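Local coordinates for protein sesquisabinene B synthase 2 (Santalum album, PDB 6A2A) that probably cyclises farnesyl diphosphate to the sesquiterpene sesquisabinene B, using magnesium or manganese ions, at residues A[384-389]-A[441-446]; A[411-416]-A[455-460]. All coordinates share one frame; numbering follows the deposited sequence.

Interaction 1: residues A[384-389]-A[441-446]; sequences WSDQLK and YVNSLP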
ATOM      1  N   TRP A 384      -6.965 -18.135 -10.278  1.00 17.07           N
ATOM      2  CA  TRP A 384      -8.290 -17.580  -9.992  1.00 15.88           C
ATOM      3  C   TRP A 384      -9.364 -18.111 -10.964  1.00 18.96           C
ATOM      4  O   TRP A 384     -10.434 -18.484 -10.520  1.00 17.29           O
ATOM      5  CB  TRP A 384      -8.234 -16.058  -9.992  1.00 17.62           C
ATOM      6  CG  TRP A 384      -7.869 -15.519  -8.629  1.00 17.06           C
ATOM      7  CD1 TRP A 384      -6.651 -15.076  -8.201  1.00 17.62           C
ATOM      8  CD2 TRP A 384      -8.722 -15.462  -7.471  1.00 16.75           C
ATOM      9  NE1 TRP A 384      -6.727 -14.660  -6.885  1.00 17.07           N
ATOM     10  CE2 TRP A 384      -7.992 -14.865  -6.417  1.00 15.67           C
ATOM     11  CE3 TRP A 384     -10.056 -15.794  -7.233  1.00 18.07           C
ATOM     12  CZ2 TRP A 384      -8.535 -14.665  -5.146  1.00 17.56           C
ATOM     13  CZ3 TRP A 384     -10.591 -15.575  -5.992  1.00 19.32           C
ATOM     14  CH2 TRP A 384      -9.861 -14.946  -4.978  1.00 17.67           C
ATOM     15  N   SER A 385      -9.045 -18.193 -12.245  1.00 18.19           N
ATOM     16  CA  SER A 385      -9.952 -18.776 -13.207  1.00 20.04           C
ATOM     17  C   SER A 385     -10.286 -20.221 -12.802  1.00 21.41           C
ATOM     18  O   SER A 385     -11.441 -20.565 -12.711  1.00 19.46           O
ATOM     19  CB  SER A 385      -9.364 -18.717 -14.594  1.00 21.92           C
ATOM     20  OG  SER A 385     -10.094 -19.542 -15.473  1.00 23.56           O
ATOM     21  N   ASP A 386      -9.286 -21.017 -12.436  1.00 19.67           N
ATOM     22  CA  ASP A 386      -9.533 -22.413 -12.004  1.00 19.21           C
ATOM     23  C   ASP A 386     -10.465 -22.421 -10.774  1.00 18.05           C
ATOM     24  O   ASP A 386     -11.409 -23.229 -10.669  1.00 19.12           O
ATOM     25  CB  ASP A 386      -8.225 -23.121 -11.697  1.00 21.03           C
ATOM     26  CG  ASP A 386      -7.374 -23.456 -12.886  1.00 24.00           C
ATOM     27  OD1 ASP A 386      -7.854 -23.418 -14.063  1.00 26.33           O
ATOM     28  OD2 ASP A 386      -6.185 -23.868 -12.657  1.00 22.73           O
ATOM     29  N   GLN A 387     -10.195 -21.546  -9.806  1.00 18.22           N
ATOM     30  CA  GLN A 387     -10.991 -21.510  -8.563  1.00 19.72           C
ATOM     31  C   GLN A 387     -12.439 -21.108  -8.834  1.00 17.97           C
ATOM     32  O   GLN A 387     -13.406 -21.752  -8.343  1.00 18.07           O
ATOM     33  CB  GLN A 387     -10.363 -20.550  -7.562  1.00 21.20           C
ATOM     34  CG  GLN A 387     -11.068 -20.638  -6.233  1.00 22.64           C
ATOM     35  CD  GLN A 387     -10.272 -20.080  -5.098  1.00 24.89           C
ATOM     36  OE1 GLN A 387      -9.139 -19.673  -5.267  1.00 23.96           O
ATOM     37  NE2 GLN A 387     -10.858 -20.170  -3.914  1.00 34.25           N
ATOM     38  N   LEU A 388     -12.676 -20.120  -9.686  1.00 17.90           N
ATOM     39  CA  LEU A 388     -14.067 -19.737  -9.894  1.00 18.91           C
ATOM     40  C   LEU A 388     -14.823 -20.775 -10.751  1.00 20.44           C
ATOM     41  O   LEU A 388     -16.048 -20.920 -10.618  1.00 20.02           O
ATOM     42  CB  LEU A 388     -14.098 -18.356 -10.566  1.00 21.89           C
ATOM     43  CG  LEU A 388     -13.487 -17.208  -9.769  1.00 21.56           C
ATOM     44  CD1 LEU A 388     -13.767 -15.924 -10.507  1.00 23.73           C
ATOM     45  CD2 LEU A 388     -13.988 -17.149  -8.337  1.00 22.52           C
ATOM     46  N   LYS A 389     -14.116 -21.471 -11.596  1.00 20.20           N
ATOM     47  CA  LYS A 389     -14.732 -22.579 -12.305  1.00 23.58           C
ATOM     48  C   LYS A 389     -15.161 -23.659 -11.310  1.00 21.53           C
ATOM     49  O   LYS A 389     -16.217 -24.232 -11.472  1.00 22.06           O
ATOM     50  CB  LYS A 389     -13.771 -23.161 -13.325  1.00 25.17           C
ATOM     51  CG  LYS A 389     -13.592 -22.276 -14.555  1.00 26.10           C
ATOM     52  CD  LYS A 389     -12.601 -22.870 -15.515  1.00 28.91           C
ATOM     53  CE  LYS A 389     -12.519 -22.214 -16.881  1.00 33.14           C
ATOM     54  NZ  LYS A 389     -11.332 -22.737 -17.604  1.00 36.24           N
ATOM     55  N   TYR A 441       3.836 -27.236 -13.770  1.00 21.35           N
ATOM     56  CA  TYR A 441       4.098 -28.471 -12.969  1.00 20.43           C
ATOM     57  C   TYR A 441       3.394 -28.376 -11.581  1.00 19.23           C
ATOM     58  O   TYR A 441       2.647 -29.275 -11.213  1.00 19.02           O
ATOM     59  CB  TYR A 441       5.595 -28.708 -12.789  1.00 21.76           C
ATOM     60  CG  TYR A 441       5.905 -29.830 -11.826  1.00 23.36           C
ATOM     61  CD1 TYR A 441       5.693 -31.149 -12.154  1.00 24.73           C
ATOM     62  CD2 TYR A 441       6.351 -29.547 -10.552  1.00 27.54           C
ATOM     63  CE1 TYR A 441       5.934 -32.173 -11.249  1.00 24.95           C
ATOM     64  CE2 TYR A 441       6.647 -30.553  -9.651  1.00 28.07           C
ATOM     65  CZ  TYR A 441       6.406 -31.869  -9.991  1.00 26.49           C
ATOM     66  OH  TYR A 441       6.707 -32.850  -9.076  1.00 29.36           O
ATOM     67  N   VAL A 442       3.594 -27.302 -10.865  1.00 20.98           N
ATOM     68  CA  VAL A 442       2.980 -27.200  -9.523  1.00 20.61           C
ATOM     69  C   VAL A 442       1.454 -27.158  -9.679  1.00 22.72           C
ATOM     70  O   VAL A 442       0.779 -27.786  -8.948  1.00 21.36           O
ATOM     71  CB  VAL A 442       3.526 -26.015  -8.722  1.00 22.74           C
ATOM     72  CG1 VAL A 442       2.932 -26.007  -7.322  1.00 24.70           C
ATOM     73  CG2 VAL A 442       5.023 -26.086  -8.640  1.00 26.51           C
ATOM     74  N   ASN A 443       0.932 -26.453 -10.681  1.00 19.20           N
ATOM     75  CA  ASN A 443      -0.487 -26.366 -10.862  1.00 19.82           C
ATOM     76  C   ASN A 443      -1.080 -27.674 -11.425  1.00 21.44           C
ATOM     77  O   ASN A 443      -2.289 -27.807 -11.363  1.00 23.89           O
ATOM     78  CB  ASN A 443      -0.869 -25.167 -11.734  1.00 21.51           C
ATOM     79  CG  ASN A 443      -2.314 -24.747 -11.528  1.00 25.17           C
ATOM     80  OD1 ASN A 443      -2.888 -24.827 -10.409  1.00 23.53           O
ATOM     81  ND2 ASN A 443      -2.955 -24.397 -12.633  1.00 24.22           N
ATOM     82  N   SER A 444      -0.247 -28.670 -11.757  1.00 20.60           N
ATOM     83  CA  SER A 444      -0.723 -29.973 -12.287  1.00 21.51           C
ATOM     84  C   SER A 444      -1.039 -30.937 -11.144  1.00 24.70           C
ATOM     85  O   SER A 444      -1.514 -32.048 -11.404  1.00 25.90           O
ATOM     86  CB  SER A 444       0.270 -30.591 -13.249  1.00 21.04           C
ATOM     87  OG  SER A 444       1.454 -31.007 -12.611  1.00 22.56           O
ATOM     88  N   LEU A 445      -0.775 -30.490  -9.911  1.00 22.41           N
ATOM     89  CA  LEU A 445      -1.051 -31.214  -8.685  1.00 22.67           C
ATOM     90  C   LEU A 445      -0.256 -32.533  -8.634  1.00 19.58           C
ATOM     91  O   LEU A 445      -0.792 -33.638  -8.643  1.00 20.48           O
ATOM     92  CB  LEU A 445      -2.558 -31.432  -8.526  1.00 27.84           C
ATOM     93  CG  LEU A 445      -3.418 -30.171  -8.294  1.00 30.51           C
ATOM     94  CD1 LEU A 445      -4.663 -30.506  -7.531  1.00 31.33           C
ATOM     95  CD2 LEU A 445      -2.662 -29.049  -7.580  1.00 32.45           C
ATOM     96  N   PRO A 446       1.030 -32.412  -8.487  1.00 18.53           N
ATOM     97  CA  PRO A 446       1.870 -33.552  -8.099  1.00 18.62           C
ATOM     98  C   PRO A 446       1.370 -34.110  -6.759  1.00 21.75           C
ATOM     99  O   PRO A 446       0.685 -33.366  -6.024  1.00 20.15           O
ATOM    100  CB  PRO A 446       3.283 -33.012  -8.008  1.00 19.94           C
ATOM    101  CG  PRO A 446       3.103 -31.554  -7.919  1.00 22.68           C
ATOM    102  CD  PRO A 446       1.815 -31.191  -8.571  1.00 20.96           C
TER
HETATM  103  O   HOH W   1      -5.565 -24.272 -10.034  1.00 22.98           O

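Interaction 2: residues A[411-416]-A[455-460]; sequences DNALVS and LCRIIN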
ATOM      1  N   ASP A 411     -12.574 -34.093  -6.119  1.00 21.85           N
ATOM      2  CA  ASP A 411     -11.733 -33.625  -7.231  1.00 21.92           C
ATOM      3  C   ASP A 411     -11.982 -32.151  -7.534  1.00 20.20           C
ATOM      4  O   ASP A 411     -11.062 -31.468  -7.939  1.00 22.69           O
ATOM      5  CB  ASP A 411     -11.946 -34.497  -8.449  1.00 25.32           C
ATOM      6  CG  ASP A 411     -10.976 -35.741  -8.449  1.00 38.08           C
ATOM      7  OD1 ASP A 411      -9.785 -35.663  -7.955  1.00 39.01           O
ATOM      8  OD2 ASP A 411     -11.452 -36.809  -8.923  1.00 44.11           O
ATOM      9  N   ASN A 412     -13.203 -31.675  -7.352  1.00 18.17           N
ATOM     10  CA  ASN A 412     -13.517 -30.266  -7.506  1.00 18.93           C
ATOM     11  C   ASN A 412     -13.263 -29.486  -6.206  1.00 18.77           C
ATOM     12  O   ASN A 412     -12.795 -28.343  -6.275  1.00 16.91           O
ATOM     13  CB  ASN A 412     -14.951 -30.085  -7.955  1.00 19.89           C
ATOM     14  CG  ASN A 412     -15.294 -28.662  -8.284  1.00 18.11           C
ATOM     15  OD1 ASN A 412     -14.801 -28.150  -9.291  1.00 21.31           O
ATOM     16  ND2 ASN A 412     -16.156 -28.069  -7.490  1.00 18.12           N
ATOM     17  N   ALA A 413     -13.575 -30.058  -5.037  1.00 15.48           N
ATOM     18  CA  ALA A 413     -13.549 -29.311  -3.788  1.00 15.85           C
ATOM     19  C   ALA A 413     -12.126 -29.065  -3.257  1.00 16.67           C
ATOM     20  O   ALA A 413     -11.887 -28.158  -2.437  1.00 16.88           O
ATOM     21  CB  ALA A 413     -14.435 -30.037  -2.785  1.00 18.69           C
ATOM     22  N   LEU A 414     -11.156 -29.836  -3.715  1.00 16.43           N
ATOM     23  CA  LEU A 414      -9.768 -29.577  -3.406  1.00 17.41           C
ATOM     24  C   LEU A 414      -9.317 -28.322  -4.162  1.00 18.93           C
ATOM     25  O   LEU A 414      -8.376 -27.702  -3.718  1.00 17.80           O
ATOM     26  CB  LEU A 414      -8.873 -30.778  -3.715  1.00 17.43           C
ATOM     27  CG  LEU A 414      -8.660 -31.093  -5.196  1.00 20.21           C
ATOM     28  CD1 LEU A 414      -7.552 -30.264  -5.763  1.00 18.92           C
ATOM     29  CD2 LEU A 414      -8.397 -32.562  -5.416  1.00 21.71           C
ATOM     30  N   VAL A 415     -10.050 -27.925  -5.207  1.00 18.13           N
ATOM     31  CA  VAL A 415      -9.778 -26.654  -5.893  1.00 17.46           C
ATOM     32  C   VAL A 415     -10.585 -25.554  -5.200  1.00 17.24           C
ATOM     33  O   VAL A 415     -10.036 -24.490  -4.890  1.00 16.89           O
ATOM     34  CB  VAL A 415     -10.117 -26.699  -7.393  1.00 18.88           C
ATOM     35  CG1 VAL A 415      -9.837 -25.348  -8.047  1.00 20.25           C
ATOM     36  CG2 VAL A 415      -9.378 -27.800  -8.090  1.00 18.89           C
ATOM     37  N   SER A 416     -11.865 -25.799  -4.891  1.00 15.65           N
ATOM     38  CA  SER A 416     -12.699 -24.748  -4.344  1.00 16.36           C
ATOM     39  C   SER A 416     -12.262 -24.280  -2.949  1.00 17.94           C
ATOM     40  O   SER A 416     -12.568 -23.158  -2.567  1.00 20.21           O
ATOM     41  CB  SER A 416     -14.146 -25.162  -4.329  1.00 16.85           C
ATOM     42  OG  SER A 416     -14.341 -26.185  -3.349  1.00 18.31           O
ATOM     43  N   LEU A 455      -6.358 -32.638   1.845  1.00 15.51           N
ATOM     44  CA  LEU A 455      -6.396 -32.550   3.323  1.00 18.03           C
ATOM     45  C   LEU A 455      -7.100 -31.273   3.791  1.00 17.22           C
ATOM     46  O   LEU A 455      -8.005 -31.328   4.661  1.00 15.56           O
ATOM     47  CB  LEU A 455      -4.966 -32.644   3.866  1.00 17.02           C
ATOM     48  CG  LEU A 455      -4.457 -34.077   4.002  1.00 18.41           C
ATOM     49  CD1 LEU A 455      -2.951 -34.093   4.150  1.00 18.17           C
ATOM     50  CD2 LEU A 455      -5.142 -34.766   5.180  1.00 20.44           C
ATOM     51  N   CYS A 456      -6.740 -30.118   3.225  1.00 16.64           N
ATOM     52  CA  CYS A 456      -7.329 -28.860   3.679  1.00 16.88           C
ATOM     53  C   CYS A 456      -8.857 -28.890   3.508  1.00 18.99           C
ATOM     54  O   CYS A 456      -9.631 -28.447   4.395  1.00 17.76           O
ATOM     55  CB  CYS A 456      -6.697 -27.683   2.937  1.00 16.81           C
ATOM     56  SG  CYS A 456      -4.976 -27.381   3.399  1.00 17.98           S
ATOM     57  N   ARG A 457      -9.309 -29.442   2.363  1.00 18.03           N
ATOM     58  CA  ARG A 457     -10.723 -29.577   2.078  1.00 17.28           C
ATOM     59  C   ARG A 457     -11.406 -30.545   3.047  1.00 17.20           C
ATOM     60  O   ARG A 457     -12.398 -30.166   3.683  1.00 17.90           O
ATOM     61  CB  ARG A 457     -10.959 -30.014   0.628  1.00 18.27           C
ATOM     62  CG  ARG A 457     -12.380 -30.443   0.331  1.00 16.25           C
ATOM     63  CD  ARG A 457     -13.531 -29.566   0.678  1.00 17.58           C
ATOM     64  NE  ARG A 457     -13.498 -28.257   0.021  1.00 18.24           N
ATOM     65  CZ  ARG A 457     -14.251 -27.225   0.316  1.00 20.02           C
ATOM     66  NH1 ARG A 457     -14.995 -27.210   1.417  1.00 20.40           N
ATOM     67  NH2 ARG A 457     -14.182 -26.141  -0.458  1.00 19.01           N
ATOM     68  N   ILE A 458     -10.887 -31.729   3.240  1.00 18.06           N
ATOM     69  CA  ILE A 458     -11.567 -32.682   4.096  1.00 18.75           C
ATOM     70  C   ILE A 458     -11.550 -32.213   5.553  1.00 20.25           C
ATOM     71  O   ILE A 458     -12.572 -32.366   6.293  1.00 18.89           O
ATOM     72  CB  ILE A 458     -10.961 -34.078   3.944  1.00 22.50           C
ATOM     73  CG1 ILE A 458     -11.356 -34.661   2.587  1.00 23.23           C
ATOM     74  CG2 ILE A 458     -11.396 -34.938   5.107  1.00 28.32           C
ATOM     75  CD1 ILE A 458     -10.706 -36.007   2.314  1.00 31.98           C
ATOM     76  N   ILE A 459     -10.457 -31.609   5.972  1.00 18.80           N
ATOM     77  CA  ILE A 459     -10.362 -31.111   7.329  1.00 19.22           C
ATOM     78  C   ILE A 459     -11.424 -30.025   7.582  1.00 19.42           C
ATOM     79  O   ILE A 459     -12.099 -30.046   8.553  1.00 19.19           O
ATOM     80  CB  ILE A 459      -8.953 -30.621   7.668  1.00 19.49           C
ATOM     81  CG1 ILE A 459      -7.995 -31.792   7.645  1.00 19.46           C
ATOM     82  CG2 ILE A 459      -8.961 -29.945   9.013  1.00 21.55           C
ATOM     83  CD1 ILE A 459      -6.537 -31.457   7.541  1.00 19.72           C
ATOM     84  N   ASN A 460     -11.535 -29.086   6.664  1.00 18.64           N
ATOM     85  CA  ASN A 460     -12.540 -28.052   6.750  1.00 21.06           C
ATOM     86  C   ASN A 460     -13.929 -28.688   6.853  1.00 22.14           C
ATOM     87  O   ASN A 460     -14.682 -28.332   7.685  1.00 21.39           O
ATOM     88  CB  ASN A 460     -12.463 -27.122   5.556  1.00 23.09           C
ATOM     89  CG  ASN A 460     -13.365 -25.912   5.674  1.00 28.37           C
ATOM     90  OD1 ASN A 460     -14.526 -26.017   5.741  1.00 39.50           O
ATOM     91  ND2 ASN A 460     -12.786 -24.767   5.635  1.00 26.48           N
TER

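Interaction 1: residues A[384-389]-A[441-446]
Asp386 and Asn443 reach toward each other from two helices of the metal-binding domain, 377-400 and 436-443, and the contact is carried entirely by the ends of their side chains. Even at this closest pair the CA atoms of Asp386 and Asn443 stand 9.9 Å apart, so the backbones do not pack and only about 50 Å² is buried. The link is a hydrogen bond from Asn443 ND2 to Asp386 OD2, long at 3.3 Å but almost straight, with an N-H...O angle of 175°. Carboxylate and amide lie nearly coplanar, 14° apart, and the N-H points at the oxygen within the amide's own plane. Asn443 holds CG anti to its backbone N (chi1 -159°), which extends the amide away from its backbone toward the carboxylate. One water completes a small ring: it donates to Asp386 OD2 at 2.7 Å and to Asn443 OD1 at 2.8 Å. The side chain of Asn443 also touches Val424 of helix 419-430, while Asp386 OD1 has a long, weak ion pair with Lys382 one turn back. Here a surface bridge illustrates how two groups and one solvent molecule can fix an orientation: Asp386 OD2 accepts two hydrogen bonds, one from the amide and one from the water, and both ends of the amide are engaged in complementary roles, an arrangement that would disfavour a flipped amide.

Interaction 2: residues A[411-416]-A[455-460]
The metal-binding motif of class I terpene synthases that begins at Asn460 starts near the end of helix 447-462, and one turn before it Arg457 reaches across to helix 406-416. The short helical segments cross nearly at right angles, 8.5 Å between axes, with the CA atoms of Leu414 and Arg457 5.6 Å apart. The small Ala413 faces Arg457, consistent with so close an approach: Ala413 CB lies 3.6 Å from Arg457 CD. Bends at chi2 (52°) and chi3 (60°) curl the arginine chain around this methyl and the neighbouring carbonyl. Arg457 NE then donates to Ala413 O at 2.9 Å, with an N-H...O angle of 165°; the oxygen sits at the edge of the guanidinium, in its plane, whereas the donor stands above the carbonyl plane. Farther along, Arg457 NH2 makes a weak, bent hydrogen bond to Ser416 OG at 2.9 Å. That hydroxyl is bound more firmly to Glu394, and Arg457 NH1 forms a salt bridge with Asp461, next to Asn460; Glu394 and Asn460 belong to the magnesium sites, though no metal is bound in this chain. A leucine in place of Arg457 would probably leave Ala413 O without this donor and Asp461 without its positive mate. As a worked case of second-shell design, one buried guanidinium joins a backbone carbonyl and a carboxylate, and more weakly a serine, and so links helix 406-416 to Asp461 beside Asn460 and, through Ser416, more weakly to Glu394.

Overall arrangement
The two contacts lie in the same domain at different depths, using helices that alternate along the chain: 377-400 leads into 406-416, and 436-443 into 447-462. Interaction 1 is a surface bridge, made of side-chain ends and a water, away from the metal site; interaction 2 is buried, brings its helices close together and borders the metal ligands. Polar bonding dominates both, yet at the surface a carboxylate meets a neutral amide and a water, whereas inside a guanidinium donates to a backbone carbonyl. Packing connects them: Leu445 CD1 lies 3.4 Å from Leu414 CD1, and Val415 CG1 rests against the backbone at Asp386 and Gln387.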